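PDB 2EX5: DNA endonuclease I-CeuI from Chlamydomonas eugametos, which cuts DNA at a degenerate recognition site of 17–19 base pairs near the intron insertion point, a magnesium-dependent step in intron homing. Local coordinates for residues K38-D43 with R89-V94; L65-K70 with D183-Q188; F77-D82 with E172-K177. The protein carries 1 engineered substitution. One frame throughout, in Å; residues are numbered along the deposited sequence.

Contact 1 of 3, residues K38-D43 with R89-V94; sequences KLFQID and RHVNGV. Engineered in segment 89-94: R89 (natural residue Gln). With nucleotides of chain B.
The phosphate oxygen OP2 of DG15 of chain B is held by two donors at the end of strand 79-90. H90 N reaches it at 2.7 Å in a nearly straight bond (169°), and R89 NH1 at 2.9 Å, with OP2 lying in plane at the guanidinium edge. R89 is an engineered residue, Gln in the natural protein. A bend at chi2 (56°) turns its chain so that NH1 meets the phosphate, and the CA of G93 rests on one face of its guanidinium. On the far side of this turn the chain meets the end of helix 29-40 through carbon alone. V94 presents both methyls: CG2 lies 3.7 Å from F40 CD2, while CG1 sits 3.8 Å from F40 CB and 4.0 Å from I42 CD1. V91 adds CG2, 3.7 Å from F40 CE1, so the ring spans both valines obliquely. L39 CG lies over the centre of one F40 face. In the LAGLIDADG fold this is where a strand of the DNA-binding sheet turns into the next helix, 94-104: V91 and N92 make a single 3-10 turn and G93 takes the N-cap position. The facing helix ends in a Schellman motif, Q41 having positive phi, which brings I42 round beside F40 and aims both at V94. L119 of strand 118-123 also packs against F40, V91 and V94, and N92 ND2 bonds to E148 of the second subunit.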
loop_
_atom_site.group_PDB
_atom_site.type_symbol
_atom_site.label_atom_id
_atom_site.label_comp_id
_atom_site.label_asym_id
_atom_site.label_seq_id
_atom_site.Cartn_x
_atom_site.Cartn_y
_atom_site.Cartn_z
ATOM N N LYS C 38 14.199 20.342 -1.316
ATOM C CA LYS C 38 15.588 20.465 -0.829
ATOM C C LYS C 38 15.810 19.714 0.520
ATOM O O LYS C 38 16.819 18.981 0.656
ATOM C CB LYS C 38 16.030 21.952 -0.766
ATOM C CG LYS C 38 17.512 22.215 -0.201
ATOM C CD LYS C 38 17.700 23.709 0.044
ATOM C CE LYS C 38 19.172 24.101 -0.122
ATOM N NZ LYS C 38 19.342 25.482 0.425
ATOM N N LEU C 39 14.907 19.893 1.497
ATOM C CA LEU C 39 14.968 19.068 2.759
ATOM C C LEU C 39 15.182 17.533 2.537
ATOM O O LEU C 39 16.014 16.894 3.185
ATOM C CB LEU C 39 13.691 19.282 3.605
ATOM C CG LEU C 39 13.719 18.536 4.967
ATOM C CD1 LEU C 39 14.909 18.856 5.890
ATOM C CD2 LEU C 39 12.443 18.893 5.703
ATOM N N PHE C 40 14.442 16.971 1.580
ATOM C CA PHE C 40 14.539 15.530 1.277
ATOM C C PHE C 40 15.364 15.139 0.022
ATOM O O PHE C 40 15.480 13.946 -0.312
ATOM C CB PHE C 40 13.117 14.893 1.283
ATOM C CG PHE C 40 12.383 15.015 2.639
ATOM C CD1 PHE C 40 12.894 14.413 3.763
ATOM C CD2 PHE C 40 11.190 15.702 2.748
ATOM C CE1 PHE C 40 12.253 14.513 4.965
ATOM C CE2 PHE C 40 10.539 15.816 3.940
ATOM C CZ PHE C 40 11.090 15.228 5.056
ATOM N N GLN C 41 15.943 16.114 -0.686
ATOM C CA GLN C 41 16.733 15.810 -1.911
ATOM C C GLN C 41 15.972 14.933 -2.919
ATOM O O GLN C 41 16.395 13.821 -3.262
ATOM C CB GLN C 41 18.074 15.128 -1.581
ATOM C CG GLN C 41 18.871 15.641 -0.402
ATOM C CD GLN C 41 19.829 14.534 0.184
ATOM O OE1 GLN C 41 20.388 13.684 -0.569
ATOM N NE2 GLN C 41 20.035 14.565 1.542
ATOM N N ILE C 42 14.891 15.494 -3.436
ATOM C CA ILE C 42 13.868 14.815 -4.182
ATOM C C ILE C 42 14.018 15.308 -5.595
ATOM O O ILE C 42 14.046 16.484 -5.776
ATOM C CB ILE C 42 12.443 15.250 -3.647
ATOM C CG1 ILE C 42 12.164 14.609 -2.297
ATOM C CG2 ILE C 42 11.365 14.910 -4.616
ATOM C CD1 ILE C 42 10.907 15.104 -1.674
ATOM N N ASP C 43 14.074 14.406 -6.586
ATOM C CA ASP C 43 14.079 14.834 -7.983
ATOM C C ASP C 43 12.730 15.466 -8.486
ATOM O O ASP C 43 11.696 14.764 -8.604
ATOM C CB ASP C 43 14.572 13.702 -8.890
ATOM C CG ASP C 43 16.068 13.392 -8.699
ATOM O OD1 ASP C 43 16.522 13.146 -7.559
ATOM O OD2 ASP C 43 16.796 13.370 -9.701
ATOM N N ARG C 89 3.406 7.213 4.476
ATOM C CA ARG C 89 4.546 6.514 3.877
ATOM C C ARG C 89 5.759 6.807 4.728
ATOM O O ARG C 89 5.953 7.908 5.143
ATOM C CB ARG C 89 4.752 7.059 2.468
ATOM C CG ARG C 89 5.638 6.312 1.501
ATOM C CD ARG C 89 5.364 4.796 1.164
ATOM N NE ARG C 89 6.505 4.332 0.388
ATOM C CZ ARG C 89 7.604 3.702 0.863
ATOM N NH1 ARG C 89 7.675 3.294 2.108
ATOM N NH2 ARG C 89 8.622 3.387 0.032
ATOM N N HIS C 90 6.575 5.809 4.969
ATOM C CA HIS C 90 7.895 6.025 5.514
ATOM C C HIS C 90 8.645 7.075 4.697
ATOM O O HIS C 90 8.557 7.114 3.440
ATOM C CB HIS C 90 8.626 4.701 5.476
ATOM C CG HIS C 90 10.013 4.756 6.025
ATOM N ND1 HIS C 90 10.357 4.214 7.246
ATOM C CD2 HIS C 90 11.135 5.340 5.546
ATOM C CE1 HIS C 90 11.648 4.384 7.460
ATOM N NE2 HIS C 90 12.135 5.078 6.448
ATOM N N VAL C 91 9.364 7.937 5.403
ATOM C CA VAL C 91 10.261 8.905 4.756
ATOM C C VAL C 91 11.063 8.423 3.485
ATOM O O VAL C 91 11.131 9.140 2.509
ATOM C CB VAL C 91 11.211 9.552 5.745
ATOM C CG1 VAL C 91 12.339 8.572 6.198
ATOM C CG2 VAL C 91 11.812 10.795 5.035
ATOM N N ASN C 92 11.636 7.223 3.464
ATOM C CA ASN C 92 12.269 6.700 2.211
ATOM C C ASN C 92 11.374 6.720 0.938
ATOM O O ASN C 92 11.875 6.604 -0.193
ATOM C CB ASN C 92 12.830 5.267 2.330
ATOM C CG ASN C 92 13.720 5.049 3.467
ATOM O OD1 ASN C 92 14.166 6.000 4.127
ATOM N ND2 ASN C 92 13.946 3.746 3.797
ATOM N N GLY C 93 10.077 6.913 1.096
ATOM C CA GLY C 93 9.185 7.062 -0.041
ATOM C C GLY C 93 8.469 8.380 -0.213
ATOM O O GLY C 93 7.506 8.466 -1.001
ATOM N N VAL C 94 8.917 9.413 0.505
ATOM C CA VAL C 94 8.495 10.786 0.346
ATOM C C VAL C 94 8.321 11.273 -1.093
ATOM O O VAL C 94 7.420 12.093 -1.446
ATOM C CB VAL C 94 9.443 11.727 1.189
ATOM C CG1 VAL C 94 10.970 11.789 0.585
ATOM C CG2 VAL C 94 8.834 13.132 1.397
ATOM P P DG B 15 4.942 2.282 4.778
ATOM O OP1 DG B 15 4.429 1.314 3.722
ATOM O OP2 DG B 15 6.068 3.197 4.461
ATOM O "O5'" DG B 15 3.605 3.181 4.939
ATOM C "C5'" DG B 15 2.471 3.076 5.742
ATOM C "C4'" DG B 15 1.619 1.842 5.609
ATOM O "O4'" DG B 15 1.682 1.574 7.008
ATOM C "C3'" DG B 15 0.147 2.107 5.215
ATOM O "O3'" DG B 15 -0.319 0.847 4.857
ATOM C "C2'" DG B 15 -0.379 2.715 6.460
ATOM C "C1'" DG B 15 0.406 1.867 7.469
ATOM N N9 DG B 15 0.579 2.349 8.821
ATOM C C8 DG B 15 1.511 3.265 9.271
ATOM N N7 DG B 15 1.427 3.510 10.529
ATOM C C5 DG B 15 0.380 2.647 10.950
ATOM C C6 DG B 15 -0.119 2.463 12.216
ATOM O O6 DG B 15 0.335 3.025 13.177
ATOM N N1 DG B 15 -1.154 1.552 12.372
ATOM C C2 DG B 15 -1.644 0.875 11.298
ATOM N N2 DG B 15 -2.592 0.008 11.623
ATOM N N3 DG B 15 -1.183 0.989 10.027
ATOM C C4 DG B 15 -0.160 1.916 9.935
#

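Contact 2 of 3, residues L65-K70 with D183-Q188; sequences LNISTK and DQMRKQ. With nucleotides of chain B.
M185, at the end of helix 171-185, lays its tip against I67 of strand 63-71. CE is 3.9 Å from I67 CD1; SD is modelled closer still, too close to be trusted. L159 and W182 also pack on I67. Beside this apolar patch a water accepts from I67 N at 2.9 Å and lies between M185 O and OP2 of DC18 of chain B. N66, the strand residue before, packs against the DNA. Its CB is near both O5' of DC18 and C2' of DA17 of chain B, CG comes near that C2', OD1 stays near C8 of DA17, and ND2 comes 3.6 Å from C6 of DC18. With chi1 at 59°, CG stands between the backbone N and carbonyl carbon, placing the amide beside two successive nucleotides. The LAGLIDADG sheet lies in the major groove, where K70 NZ bonds to a guanine N7, here with the chain after helix 171-185 joining in. OP2 of DC19 of chain B is gripped by S68 OG at 2.8 Å and T69 N at 3.0 Å, and OP1 of DC18 by K187 N at 2.8 Å (172°) and, more bent, by Q188 N at 3.2 Å. Beyond its backbone, Q188 runs extended past the DA17 sugar, CG 3.7 Å from O3'. With an alanine here the N-H would remain, but the DA17 sugar is likely to lose the chain that packs along it.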
loop_
_atom_site.group_PDB
_atom_site.type_symbol
_atom_site.label_atom_id
_atom_site.label_comp_id
_atom_site.label_asym_id
_atom_site.label_seq_id
_atom_site.Cartn_x
_atom_site.Cartn_y
_atom_site.Cartn_z
ATOM N N LEU C 65 -9.631 7.614 2.686
ATOM C CA LEU C 65 -10.641 8.613 2.773
ATOM C C LEU C 65 -11.492 8.259 3.978
ATOM O O LEU C 65 -12.162 7.170 3.999
ATOM C CB LEU C 65 -11.531 8.549 1.484
ATOM C CG LEU C 65 -10.905 9.106 0.182
ATOM C CD1 LEU C 65 -11.716 8.587 -1.009
ATOM C CD2 LEU C 65 -10.895 10.603 0.172
ATOM N N ASN C 66 -11.563 9.149 4.980
ATOM C CA ASN C 66 -12.220 8.672 6.198
ATOM C C ASN C 66 -13.094 9.722 6.834
ATOM O O ASN C 66 -12.995 10.909 6.495
ATOM C CB ASN C 66 -11.191 8.050 7.136
ATOM C CG ASN C 66 -10.081 9.062 7.535
ATOM O OD1 ASN C 66 -8.888 8.884 7.156
ATOM N ND2 ASN C 66 -10.468 10.062 8.311
ATOM N N ILE C 67 -14.012 9.305 7.684
ATOM C CA ILE C 67 -14.942 10.212 8.282
ATOM C C ILE C 67 -14.954 9.920 9.727
ATOM O O ILE C 67 -15.260 8.769 10.186
ATOM C CB ILE C 67 -16.442 10.040 7.644
ATOM C CG1 ILE C 67 -16.467 10.468 6.152
ATOM C CG2 ILE C 67 -17.519 10.920 8.466
ATOM C CD1 ILE C 67 -17.544 9.798 5.359
ATOM N N SER C 68 -14.678 10.949 10.494
ATOM C CA SER C 68 -14.694 10.831 11.915
ATOM C C SER C 68 -15.890 11.541 12.590
ATOM O O SER C 68 -16.362 12.580 12.100
ATOM C CB SER C 68 -13.334 11.292 12.397
ATOM O OG SER C 68 -13.463 11.491 13.777
ATOM N N THR C 69 -16.428 10.968 13.690
ATOM C CA THR C 69 -17.549 11.569 14.354
ATOM C C THR C 69 -17.218 11.698 15.798
ATOM O O THR C 69 -16.993 10.702 16.472
ATOM C CB THR C 69 -18.879 10.802 14.143
ATOM O OG1 THR C 69 -19.252 10.924 12.789
ATOM C CG2 THR C 69 -20.050 11.431 14.976
ATOM N N LYS C 70 -17.225 12.943 16.288
ATOM C CA LYS C 70 -16.566 13.253 17.562
ATOM C C LYS C 70 -17.275 14.355 18.309
ATOM O O LYS C 70 -17.935 15.201 17.731
ATOM C CB LYS C 70 -15.110 13.638 17.311
ATOM C CG LYS C 70 -15.098 14.742 16.254
ATOM C CD LYS C 70 -13.753 15.415 16.062
ATOM C CE LYS C 70 -12.755 14.601 15.299
ATOM N NZ LYS C 70 -11.773 15.670 14.964
ATOM N N ASP C 183 -21.552 5.844 9.627
ATOM C CA ASP C 183 -21.656 4.508 10.233
ATOM C C ASP C 183 -21.247 3.407 9.245
ATOM O O ASP C 183 -20.512 2.534 9.594
ATOM C CB ASP C 183 -23.165 4.243 10.615
ATOM C CG ASP C 183 -23.385 2.821 11.118
ATOM O OD1 ASP C 183 -22.701 2.449 12.081
ATOM O OD2 ASP C 183 -24.208 2.094 10.525
ATOM N N GLN C 184 -21.772 3.440 8.017
ATOM C CA GLN C 184 -21.445 2.431 6.923
ATOM C C GLN C 184 -19.956 2.502 6.522
ATOM O O GLN C 184 -19.324 1.483 6.172
ATOM C CB GLN C 184 -22.314 2.760 5.687
ATOM C CG GLN C 184 -23.766 2.320 5.773
ATOM C CD GLN C 184 -24.785 3.193 5.002
ATOM O OE1 GLN C 184 -25.914 3.433 5.499
ATOM N NE2 GLN C 184 -24.423 3.629 3.778
ATOM N N MET C 185 -19.348 3.682 6.601
ATOM C CA MET C 185 -17.892 3.765 6.240
ATOM C C MET C 185 -16.922 3.481 7.360
ATOM O O MET C 185 -15.645 3.475 7.135
ATOM C CB MET C 185 -17.553 5.116 5.662
ATOM C CG MET C 185 -18.496 5.538 4.563
ATOM S SD MET C 185 -18.030 7.163 4.019
ATOM C CE MET C 185 -16.384 6.724 3.303
ATOM N N ARG C 186 -17.462 3.208 8.570
ATOM C CA ARG C 186 -16.522 2.937 9.672
ATOM C C ARG C 186 -15.618 1.764 9.489
ATOM O O ARG C 186 -16.011 0.731 8.992
ATOM C CB ARG C 186 -17.193 2.853 11.027
ATOM C CG ARG C 186 -17.902 4.092 11.424
ATOM C CD ARG C 186 -18.511 3.868 12.797
ATOM N NE ARG C 186 -17.496 3.809 13.853
ATOM C CZ ARG C 186 -17.796 3.786 15.134
ATOM N NH1 ARG C 186 -19.105 3.713 15.536
ATOM N NH2 ARG C 186 -16.800 3.790 16.003
ATOM N N LYS C 187 -14.379 1.857 9.926
ATOM C CA LYS C 187 -13.472 0.709 9.810
ATOM C C LYS C 187 -12.922 0.313 11.183
ATOM O O LYS C 187 -12.338 -0.794 11.345
ATOM C CB LYS C 187 -12.268 1.179 9.018
ATOM C CG LYS C 187 -11.981 0.498 7.771
ATOM C CD LYS C 187 -12.949 0.749 6.763
ATOM C CE LYS C 187 -13.280 -0.545 6.152
ATOM N NZ LYS C 187 -12.152 -1.461 6.278
ATOM N N GLN C 188 -13.092 1.198 12.161
ATOM C CA GLN C 188 -12.576 0.956 13.562
ATOM C C GLN C 188 -13.668 0.926 14.675
ATOM O O GLN C 188 -13.363 1.222 15.810
ATOM C CB GLN C 188 -11.546 2.052 13.946
ATOM C CG GLN C 188 -10.373 2.073 13.038
ATOM C CD GLN C 188 -9.488 3.258 13.254
ATOM O OE1 GLN C 188 -8.327 3.200 12.925
ATOM N NE2 GLN C 188 -9.994 4.289 13.901
ATOM P P DC B 18 -12.392 4.887 9.988
ATOM O OP1 DC B 18 -13.254 4.191 10.954
ATOM O OP2 DC B 18 -12.770 4.883 8.571
ATOM O "O5'" DC B 18 -12.300 6.451 10.273
ATOM C "C5'" DC B 18 -12.503 7.258 11.486
ATOM C "C4'" DC B 18 -11.572 6.887 12.644
ATOM O "O4'" DC B 18 -10.199 7.021 12.229
ATOM C "C3'" DC B 18 -11.648 7.796 13.864
ATOM O "O3'" DC B 18 -12.643 7.266 14.738
ATOM C "C2'" DC B 18 -10.239 7.805 14.506
ATOM C "C1'" DC B 18 -9.405 7.583 13.261
ATOM N N1 DC B 18 -8.544 8.726 12.609
ATOM C C2 DC B 18 -7.499 9.192 13.380
ATOM O O2 DC B 18 -7.501 8.702 14.490
ATOM N N3 DC B 18 -6.592 10.140 12.918
ATOM C C4 DC B 18 -6.739 10.558 11.665
ATOM N N4 DC B 18 -5.856 11.483 11.276
ATOM C C5 DC B 18 -7.816 10.119 10.825
ATOM C C6 DC B 18 -8.724 9.198 11.325
ATOM P P DA B 17 -8.184 2.510 5.536
ATOM O OP1 DA B 17 -8.978 1.291 5.320
ATOM O OP2 DA B 17 -8.314 3.681 4.614
ATOM O "O5'" DA B 17 -8.489 3.172 6.980
ATOM C "C5'" DA B 17 -8.562 2.308 8.213
ATOM C "C4'" DA B 17 -8.966 3.194 9.391
ATOM O "O4'" DA B 17 -7.753 3.965 9.720
ATOM C "C3'" DA B 17 -9.990 4.235 9.048
ATOM O "O3'" DA B 17 -10.977 4.162 10.036
ATOM C "C2'" DA B 17 -9.160 5.579 9.122
ATOM C "C1'" DA B 17 -8.064 5.247 10.105
ATOM N N9 DA B 17 -6.876 6.151 10.205
ATOM C C8 DA B 17 -6.241 6.940 9.222
ATOM N N7 DA B 17 -5.227 7.611 9.685
ATOM C C5 DA B 17 -5.191 7.309 11.070
ATOM C C6 DA B 17 -4.372 7.713 12.171
ATOM N N6 DA B 17 -3.362 8.592 12.128
ATOM N N1 DA B 17 -4.631 7.176 13.397
ATOM C C2 DA B 17 -5.661 6.298 13.537
ATOM N N3 DA B 17 -6.489 5.799 12.581
ATOM C C4 DA B 17 -6.199 6.380 11.370
ATOM P P DC B 19 -13.466 8.225 15.709
ATOM O OP1 DC B 19 -14.275 7.263 16.519
ATOM O OP2 DC B 19 -14.339 9.102 14.833
ATOM O "O5'" DC B 19 -12.517 9.063 16.621
ATOM C "C5'" DC B 19 -11.555 8.406 17.413
ATOM C "C4'" DC B 19 -11.012 9.456 18.387
ATOM O "O4'" DC B 19 -9.935 10.161 17.707
ATOM C "C3'" DC B 19 -11.992 10.542 18.775
ATOM O "O3'" DC B 19 -11.838 10.614 20.210
ATOM C "C2'" DC B 19 -11.515 11.815 18.011
ATOM C "C1'" DC B 19 -10.019 11.551 17.754
ATOM N N1 DC B 19 -9.447 12.012 16.379
ATOM C C2 DC B 19 -8.346 12.827 16.375
ATOM O O2 DC B 19 -7.885 13.214 17.480
ATOM N N3 DC B 19 -7.857 13.273 15.173
ATOM C C4 DC B 19 -8.387 12.953 14.010
ATOM N N4 DC B 19 -7.778 13.436 12.904
ATOM C C5 DC B 19 -9.512 12.098 13.983
ATOM C C6 DC B 19 -10.001 11.681 15.172
HETATM O O HOH W 1 -14.387 6.470 7.522
#

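Contact 3 of 3, residues F77-D82 with E172-K177; sequences FGLVVD and EQLVNK. With CA (calcium ion), chain F.
The F77 ring takes L174 CD2 obliquely, the methyl coming nearest to CD1 at 3.7 Å, and the two side chains run alongside each other in opposing directions. The other flat group that matters, the D82 carboxylate, turns both oxygens to the calcium ion, OD1 at 2.6 Å and OD2 at 2.7 Å; with five waters this makes seven oxygens around the ion. D82 belongs to a magnesium site, and calcium probably takes the cofactor's place here; an adenine base of the DNA packs against the same side chain. Between these two ends the strand alternates. L79 and V81 point toward helix 171-185, while V80 points away from it. L174 receives both: its CD2 touches L79 CD2 at 4.0 Å as well as the F77 ring, and CD1 meets V81 CG2 at 3.9 Å. Its CG lies opposite the backbone N (chi1 174°), carrying the two methyls out over the strand. Here helix 171-185 covers one face of the LAGLIDADG beta-sheet. At G78 phi is positive, and a side chain there would jam against the carbonyl of F77. V81 is packed further by I178 and L179 of the same helix and by I67 and T69 of the adjoining strand. The helix widens into a pi-type turn over 174-177. On its exposed side N176 ND2 makes two weak bonds back to E172, to O at 2.9 Å and to OE1 at 3.3 Å, while E172 OE1 forms a salt bridge with R207.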
loop_
_atom_site.group_PDB
_atom_site.type_symbol
_atom_site.label_atom_id
_atom_site.label_comp_id
_atom_site.label_asym_id
_atom_site.label_seq_id
_atom_site.Cartn_x
_atom_site.Cartn_y
_atom_site.Cartn_z
ATOM N N PHE C 77 -24.986 20.639 17.584
ATOM C CA PHE C 77 -25.484 19.363 18.143
ATOM C C PHE C 77 -24.531 18.616 19.056
ATOM O O PHE C 77 -24.870 17.512 19.544
ATOM C CB PHE C 77 -26.039 18.465 17.086
ATOM C CG PHE C 77 -27.101 19.136 16.223
ATOM C CD1 PHE C 77 -26.866 19.411 14.872
ATOM C CD2 PHE C 77 -28.324 19.527 16.762
ATOM C CE1 PHE C 77 -27.823 20.003 14.071
ATOM C CE2 PHE C 77 -29.307 20.151 15.970
ATOM C CZ PHE C 77 -29.043 20.377 14.619
ATOM N N GLY C 78 -23.350 19.194 19.323
ATOM C CA GLY C 78 -22.450 18.599 20.341
ATOM C C GLY C 78 -21.496 17.609 19.746
ATOM O O GLY C 78 -20.626 17.081 20.409
ATOM N N LEU C 79 -21.650 17.391 18.451
ATOM C CA LEU C 79 -20.794 16.475 17.749
ATOM C C LEU C 79 -20.496 16.975 16.327
ATOM O O LEU C 79 -21.253 17.725 15.752
ATOM C CB LEU C 79 -21.353 15.040 17.791
ATOM C CG LEU C 79 -22.394 14.577 16.802
ATOM C CD1 LEU C 79 -22.934 13.102 17.243
ATOM C CD2 LEU C 79 -23.503 15.536 16.812
ATOM N N VAL C 80 -19.376 16.581 15.774
ATOM C CA VAL C 80 -19.052 17.042 14.380
ATOM C C VAL C 80 -18.694 15.788 13.586
ATOM O O VAL C 80 -18.112 14.879 14.149
ATOM C CB VAL C 80 -17.867 18.039 14.329
ATOM C CG1 VAL C 80 -16.656 17.456 15.122
ATOM C CG2 VAL C 80 -17.432 18.326 12.820
ATOM N N VAL C 81 -19.091 15.755 12.332
ATOM C CA VAL C 81 -18.747 14.697 11.407
ATOM C C VAL C 81 -17.656 15.236 10.454
ATOM O O VAL C 81 -17.791 16.253 9.796
ATOM C CB VAL C 81 -20.018 14.253 10.634
ATOM C CG1 VAL C 81 -19.794 13.002 9.809
ATOM C CG2 VAL C 81 -21.218 14.062 11.625
ATOM N N ASP C 82 -16.549 14.546 10.365
ATOM C CA ASP C 82 -15.427 15.216 9.769
ATOM C C ASP C 82 -14.693 14.365 8.789
ATOM O O ASP C 82 -14.023 13.468 9.232
ATOM C CB ASP C 82 -14.460 15.682 10.856
ATOM C CG ASP C 82 -13.707 16.991 10.425
ATOM O OD1 ASP C 82 -14.244 17.777 9.578
ATOM O OD2 ASP C 82 -12.627 17.251 10.951
ATOM N N GLU C 172 -32.556 16.597 11.570
ATOM C CA GLU C 172 -33.121 15.441 10.885
ATOM C C GLU C 172 -32.187 14.791 9.855
ATOM O O GLU C 172 -32.009 13.563 9.819
ATOM C CB GLU C 172 -34.456 15.850 10.225
ATOM C CG GLU C 172 -35.578 16.089 11.266
ATOM C CD GLU C 172 -35.686 15.003 12.388
ATOM O OE1 GLU C 172 -35.693 13.780 12.123
ATOM O OE2 GLU C 172 -35.777 15.399 13.555
ATOM N N GLN C 173 -31.631 15.615 8.983
ATOM C CA GLN C 173 -30.681 15.155 8.014
ATOM C C GLN C 173 -29.416 14.683 8.705
ATOM O O GLN C 173 -28.858 13.726 8.240
ATOM C CB GLN C 173 -30.338 16.256 7.045
ATOM C CG GLN C 173 -31.474 16.660 6.172
ATOM C CD GLN C 173 -31.026 16.915 4.775
ATOM O OE1 GLN C 173 -30.709 18.035 4.447
ATOM N NE2 GLN C 173 -30.926 15.859 3.949
ATOM N N LEU C 174 -28.962 15.349 9.777
ATOM C CA LEU C 174 -27.805 14.895 10.511
ATOM C C LEU C 174 -28.045 13.490 10.976
ATOM O O LEU C 174 -27.173 12.604 10.785
ATOM C CB LEU C 174 -27.499 15.741 11.729
ATOM C CG LEU C 174 -26.335 15.150 12.582
ATOM C CD1 LEU C 174 -24.982 15.073 11.895
ATOM C CD2 LEU C 174 -26.110 15.902 13.848
ATOM N N VAL C 175 -29.217 13.293 11.614
ATOM C CA VAL C 175 -29.584 11.957 12.156
ATOM C C VAL C 175 -29.845 11.000 11.031
ATOM O O VAL C 175 -29.319 9.893 11.015
ATOM C CB VAL C 175 -30.707 12.012 13.277
ATOM C CG1 VAL C 175 -31.171 10.635 13.706
ATOM C CG2 VAL C 175 -30.222 12.801 14.496
ATOM N N ASN C 176 -30.560 11.428 10.022
ATOM C CA ASN C 176 -31.076 10.442 9.057
ATOM C C ASN C 176 -30.319 10.157 7.772
ATOM O O ASN C 176 -30.387 9.041 7.327
ATOM C CB ASN C 176 -32.520 10.738 8.718
ATOM C CG ASN C 176 -33.429 10.563 9.903
ATOM O OD1 ASN C 176 -33.550 9.475 10.464
ATOM N ND2 ASN C 176 -34.080 11.632 10.281
ATOM N N LYS C 177 -29.691 11.163 7.161
ATOM C CA LYS C 177 -28.762 11.016 6.041
ATOM C C LYS C 177 -27.230 11.026 6.444
ATOM O O LYS C 177 -26.535 10.081 6.162
ATOM C CB LYS C 177 -29.135 11.998 4.916
ATOM C CG LYS C 177 -30.340 11.449 3.998
ATOM C CD LYS C 177 -30.972 12.556 3.058
ATOM C CE LYS C 177 -32.518 12.387 2.739
ATOM N NZ LYS C 177 -33.332 11.505 3.702
HETATM CA CA CA F . -12.155 19.310 9.281
HETATM O O HOH W 2 -10.930 21.253 8.123
HETATM O O HOH W 3 -12.343 17.974 7.123
HETATM O O HOH W 4 -14.322 20.405 8.086
HETATM O O HOH W 5 -13.121 20.620 11.057
HETATM O O HOH W 6 -10.208 18.632 10.220
#

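Overall arrangement
Contacts 2 and 3 are neighbours, their centres 13 Å apart, joined across adjacent strands of one sheet: S68 O lies 2.6 Å from D82 N and K70 O 2.8 Å from V80 N, both probable hydrogen bonds. Both use helix 171-185. D82 of contact 3 binds a calcium ion, about 10 Å from the I67 side chain of contact 2, which is itself about 6 Å from the D82 side chain. Contact 1 is on the opposite side of the chain's centre, its centre 30 Å from contact 2 and 39 Å from contact 3, yet strand 79-90 runs from contact 3 to contact 1. Contacts 1 and 2 each grip phosphates of the same DNA strand, at DG15 and at DC18–DC19.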